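Local structure of cellobiose 2-epimerase (Ruminococcus albus, 3VW5) at residues 338-343 / 351-356; 308-313 / 380-385. The protein catalyses the reversible epimerization of cellobiose to 4-O-beta-D-glucosyl-D-mannose, apparently without needing a modified sugar. The protein carries 2 engineered substitutions. One frame throughout, in Å; residues are numbered along the deposited sequence.

Contact 1: residues 338-343 / 351-356; sequences EYIIDK and SEVTFD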
# COMPACT_ATOMS: atom_id res chain seq x y z
N GLU A 338 -12.27 1.90 18.69
CA GLU A 338 -12.08 2.47 20.01
C GLU A 338 -10.92 3.46 20.08
O GLU A 338 -11.04 4.50 20.72
CB GLU A 338 -11.89 1.37 21.04
CG GLU A 338 -12.22 1.84 22.46
CD GLU A 338 -12.28 0.70 23.46
OE1 GLU A 338 -12.20 0.97 24.70
OE2 GLU A 338 -12.43 -0.47 23.00
N TYR A 339 -9.83 3.14 19.39
CA TYR A 339 -8.55 3.80 19.63
C TYR A 339 -7.89 4.45 18.45
O TYR A 339 -7.03 5.31 18.64
CB TYR A 339 -7.56 2.79 20.17
CG TYR A 339 -7.98 2.14 21.45
CD1 TYR A 339 -8.37 2.91 22.56
CD2 TYR A 339 -7.99 0.76 21.58
CE1 TYR A 339 -8.74 2.31 23.75
CE2 TYR A 339 -8.36 0.15 22.75
CZ TYR A 339 -8.73 0.93 23.84
OH TYR A 339 -9.09 0.32 25.02
N ILE A 340 -8.24 4.03 17.23
CA ILE A 340 -7.52 4.49 16.05
C ILE A 340 -8.30 5.55 15.25
O ILE A 340 -7.72 6.49 14.72
CB ILE A 340 -7.19 3.33 15.13
CG1 ILE A 340 -6.18 2.40 15.82
CG2 ILE A 340 -6.62 3.83 13.82
CD1 ILE A 340 -4.83 3.05 16.05
N ILE A 341 -9.61 5.38 15.17
CA ILE A 341 -10.47 6.34 14.49
C ILE A 341 -10.62 7.64 15.29
O ILE A 341 -10.97 7.61 16.46
CB ILE A 341 -11.86 5.71 14.24
CG1 ILE A 341 -11.76 4.55 13.27
CG2 ILE A 341 -12.83 6.74 13.70
CD1 ILE A 341 -13.07 3.86 13.02
N ASP A 342 -10.36 8.77 14.64
CA ASP A 342 -10.46 10.09 15.26
C ASP A 342 -11.92 10.52 15.41
O ASP A 342 -12.70 10.41 14.46
CB ASP A 342 -9.72 11.10 14.38
CG ASP A 342 -9.20 12.31 15.16
OD1 ASP A 342 -9.74 12.61 16.26
OD2 ASP A 342 -8.26 12.96 14.67
N LYS A 343 -12.28 11.01 16.60
CA LYS A 343 -13.63 11.53 16.86
C LYS A 343 -13.66 13.06 16.85
O LYS A 343 -14.72 13.68 16.98
CB LYS A 343 -14.18 11.00 18.18
CG LYS A 343 -14.49 9.50 18.20
CD LYS A 343 -13.24 8.65 18.51
CE LYS A 343 -13.57 7.15 18.47
NZ LYS A 343 -12.37 6.26 18.58
N SER A 351 -2.58 8.35 12.99
CA SER A 351 -1.42 7.63 12.46
C SER A 351 -0.90 6.50 13.37
O SER A 351 -0.78 5.35 12.94
CB SER A 351 -0.30 8.64 12.20
OG SER A 351 0.73 8.07 11.43
N GLU A 352 -0.60 6.84 14.63
CA GLU A 352 0.02 5.91 15.57
C GLU A 352 -0.54 6.02 17.00
O GLU A 352 -0.57 7.09 17.60
CB GLU A 352 1.55 6.10 15.58
CG GLU A 352 2.26 5.58 14.33
CD GLU A 352 3.76 5.87 14.29
OE1 GLU A 352 4.30 6.45 15.25
OE2 GLU A 352 4.42 5.50 13.29
N VAL A 353 -0.97 4.89 17.55
CA VAL A 353 -1.42 4.87 18.93
C VAL A 353 -0.66 3.82 19.73
O VAL A 353 -0.56 2.68 19.29
CB VAL A 353 -2.92 4.60 19.05
CG1 VAL A 353 -3.34 4.65 20.51
CG2 VAL A 353 -3.70 5.61 18.24
N THR A 354 -0.16 4.22 20.91
CA THR A 354 0.59 3.33 21.81
C THR A 354 -0.24 2.15 22.32
O THR A 354 -1.48 2.16 22.26
CB THR A 354 1.13 4.07 23.07
OG1 THR A 354 0.04 4.44 23.93
CG2 THR A 354 1.95 5.30 22.72
N PHE A 355 0.45 1.15 22.83
CA PHE A 355 -0.17 -0.03 23.42
C PHE A 355 -1.13 0.36 24.55
O PHE A 355 -2.09 -0.36 24.86
CB PHE A 355 0.92 -0.94 23.95
CG PHE A 355 0.44 -2.29 24.37
CD1 PHE A 355 0.26 -3.29 23.43
CD2 PHE A 355 0.18 -2.56 25.70
CE1 PHE A 355 -0.17 -4.54 23.80
CE2 PHE A 355 -0.27 -3.80 26.08
CZ PHE A 355 -0.44 -4.80 25.13
N ASP A 356 -0.84 1.51 25.16
CA ASP A 356 -1.65 2.05 26.25
C ASP A 356 -2.65 3.11 25.80
O ASP A 356 -3.25 3.79 26.63
CB ASP A 356 -0.74 2.63 27.34
CG ASP A 356 -0.33 1.57 28.36
OD1 ASP A 356 -1.05 0.55 28.49
OD2 ASP A 356 0.73 1.77 29.03

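Contact 2: residues 308-313 / 380-385; sequences EAVVGF and MEVITR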
# COMPACT_ATOMS: atom_id res chain seq x y z
N GLU A 308 -4.40 -3.54 7.36
CA GLU A 308 -3.95 -4.72 6.63
C GLU A 308 -4.21 -6.02 7.39
O GLU A 308 -4.46 -7.06 6.78
CB GLU A 308 -2.47 -4.61 6.26
CG GLU A 308 -2.15 -3.45 5.33
CD GLU A 308 -2.93 -3.49 4.02
OE1 GLU A 308 -3.20 -4.60 3.54
OE2 GLU A 308 -3.26 -2.41 3.49
N ALA A 309 -4.16 -5.97 8.72
CA ALA A 309 -4.44 -7.18 9.49
C ALA A 309 -5.91 -7.62 9.36
O ALA A 309 -6.21 -8.82 9.33
CB ALA A 309 -4.03 -7.00 10.94
N VAL A 310 -6.83 -6.66 9.25
CA VAL A 310 -8.24 -6.95 9.04
C VAL A 310 -8.44 -7.75 7.74
O VAL A 310 -9.04 -8.83 7.76
CB VAL A 310 -9.12 -5.68 9.05
CG1 VAL A 310 -10.52 -5.99 8.58
CG2 VAL A 310 -9.17 -5.11 10.44
N VAL A 311 -7.93 -7.22 6.63
CA VAL A 311 -8.01 -7.92 5.35
C VAL A 311 -7.31 -9.29 5.39
O VAL A 311 -7.89 -10.31 5.00
CB VAL A 311 -7.39 -7.11 4.22
CG1 VAL A 311 -7.57 -7.86 2.89
CG2 VAL A 311 -8.00 -5.73 4.14
N GLY A 312 -6.06 -9.32 5.85
CA GLY A 312 -5.27 -10.54 5.82
C GLY A 312 -5.87 -11.67 6.63
O GLY A 312 -5.79 -12.83 6.25
N PHE A 313 -6.46 -11.33 7.77
CA PHE A 313 -7.13 -12.31 8.61
C PHE A 313 -8.41 -12.87 7.98
O PHE A 313 -8.72 -14.06 8.11
CB PHE A 313 -7.44 -11.70 9.98
CG PHE A 313 -6.25 -11.63 10.89
CD1 PHE A 313 -5.20 -12.54 10.77
CD2 PHE A 313 -6.18 -10.65 11.89
CE1 PHE A 313 -4.10 -12.48 11.61
CE2 PHE A 313 -5.09 -10.58 12.74
CZ PHE A 313 -4.05 -11.50 12.60
N MET A 380 -13.18 -1.36 1.48
CA MET A 380 -13.62 -1.94 0.22
C MET A 380 -13.42 -3.44 0.14
O MET A 380 -14.28 -4.15 -0.39
CB MET A 380 -12.96 -1.24 -0.96
CG MET A 380 -13.24 0.23 -0.93
SD MET A 380 -12.57 1.17 -2.29
CE MET A 380 -11.52 2.36 -1.44
N GLU A 381 -12.31 -3.94 0.68
CA GLU A 381 -12.04 -5.36 0.60
C GLU A 381 -13.03 -6.14 1.45
O GLU A 381 -13.40 -7.27 1.11
CB GLU A 381 -10.60 -5.67 1.02
CG GLU A 381 -9.55 -5.48 -0.07
CD GLU A 381 -9.57 -6.59 -1.14
OE1 GLU A 381 -9.95 -7.75 -0.82
OE2 GLU A 381 -9.18 -6.29 -2.30
N VAL A 382 -13.44 -5.54 2.56
CA VAL A 382 -14.33 -6.18 3.52
C VAL A 382 -15.70 -6.26 2.90
O VAL A 382 -16.35 -7.32 2.90
CB VAL A 382 -14.42 -5.38 4.84
CG1 VAL A 382 -15.64 -5.81 5.64
CG2 VAL A 382 -13.14 -5.54 5.66
N ILE A 383 -16.13 -5.12 2.37
CA ILE A 383 -17.38 -5.01 1.66
C ILE A 383 -17.45 -6.07 0.56
O ILE A 383 -18.41 -6.84 0.47
CB ILE A 383 -17.54 -3.61 1.04
CG1 ILE A 383 -17.95 -2.60 2.11
CG2 ILE A 383 -18.54 -3.64 -0.11
CD1 ILE A 383 -17.93 -1.18 1.65
N THR A 384 -16.40 -6.11 -0.24
CA THR A 384 -16.36 -6.92 -1.45
C THR A 384 -16.31 -8.43 -1.20
O THR A 384 -16.84 -9.21 -1.98
CB THR A 384 -15.17 -6.50 -2.33
OG1 THR A 384 -15.62 -5.52 -3.28
CG2 THR A 384 -14.58 -7.68 -3.05
N ARG A 385 -15.66 -8.85 -0.11
CA ARG A 385 -15.55 -10.26 0.22
C ARG A 385 -16.81 -10.79 0.89
O ARG A 385 -17.02 -12.00 1.00
CB ARG A 385 -14.35 -10.50 1.14
CG ARG A 385 -13.02 -10.19 0.49
CD ARG A 385 -11.90 -10.30 1.48
NE ARG A 385 -10.65 -9.81 0.91
CZ ARG A 385 -9.61 -10.58 0.60
NH1 ARG A 385 -9.65 -11.89 0.84
NH2 ARG A 385 -8.52 -10.03 0.08

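Contact 1: residues 338-343 / 351-356
V353 lays its CG2 methyl over the end of helix 323-340, meeting the backbone carbonyl of Y339 and the CD1 tip of I340. In this (alpha/alpha)6 barrel the contact joins the C-terminal end of a helix to the short strand 352-353, which pairs antiparallel with strand 296-302. The two segments cover a modest 129 Å² in all. V353 sets out toward the helix from its backbone; CG1 is anti to its backbone N (chi1 -178°), which leaves CG2 on the N side of the residue, 3.4 Å from Y339 O and 3.6 Å from I340 CD1. I340 gets there by bending at its second torsion (chi2 -66°), which brings CD1 up to CG2 of V353, and the two branched side chains lie alongside, pointing opposite ways. The contact between them is purely apolar. Polar holds come from neighbours: the backbone of I340 bonds to Y350 and that of V353 to R301; the first ties the helix end to the chain just before the strand, the second pairs the strand with 296-302. Y339 leaves its backbone toward the strand, and its ring stacks on H357, while CG of E338 lies 3.7 Å above the plane of the Y339 ring, near its edge. Past the helix, K343 folds its long chain back so that the ammonium reaches the carbonyls of K337 and E338 in the helix and of I341 just beyond it. K343 NZ bonds weakly to E338 O and, at 2.9 Å, to I341 O, lying in the plane of that carbonyl with a C=O...N angle of 149°.

Contact 2: residues 308-313 / 380-385
V311 presents two methyls to helix 373-385: CG2 lies 4.1 Å from CB of E381, while CG1 meets the guanidinium of R385, 3.7 Å from its NH2. Helices 303-318 and 373-385 run nearly parallel here, at 22° and 10.0 Å between axes, consistent with neighbouring inner helices of an (alpha/alpha)6 barrel. V311 holds CG1 anti to its backbone N, and both E381 and R385 cross it at about a right angle. Next to it on helix 303-318, CG1 of V310 touches CG2 of V382 at 3.9 Å; V310 is backed by V332 and I336 of helix 323-340, V382 by I3 and I6 of helix 2-19. R385 runs extended from CG to NE and thereby carries its charged head across to V311, whereas E381 is bent at its second torsion (chi2 -74°), which curls its carboxylate round to meet that head. The salt bridge, R385 NE to E381 OE1 at 2.8 Å, spans one helical turn and reaches the oxygen nearly along its C-O axis, though the oxygen sits 22° out of the guanidinium plane; NH2 adds a weak bond to the same oxygen. R385 NH1 bonds to Q318 and N315 of helix 303-318, and W249 of helix 241-258 touches V311, E381 and R385. A leucine in place of R385 would probably leave E381 OE1 without its charged mate on this helix and remove the polar tie to Q318 and N315. E381 OE2 bridges R253, so one carboxylate sits between two arginines and probably offsets the closeness of their charges: the valines supply apolar contact across the interface, while the ion pair steadies E381 and R385 on their own helix.

The centres of contact 1 and contact 2 lie 19 Å apart, and their nearest atoms, about 10 Å apart, do not meet. Along the chain the order is 308-313, 338-343, 351-356, 380-385, so contact 1 falls within the length of chain that contact 2 brackets. Helix 323-340 connects them: it follows helix 303-318 directly, ends in contact 1, and through V332 and I336 covers V310 of contact 2. Strand 352-353 then leads on to helix 373-385, the last of the chain, whose M380 packs on helix 47-64. Contact 2 thus probably helps close the inner ring, while contact 1 sets the end of helix 323-340, probably an outer helix, against the short strand beside 296-302.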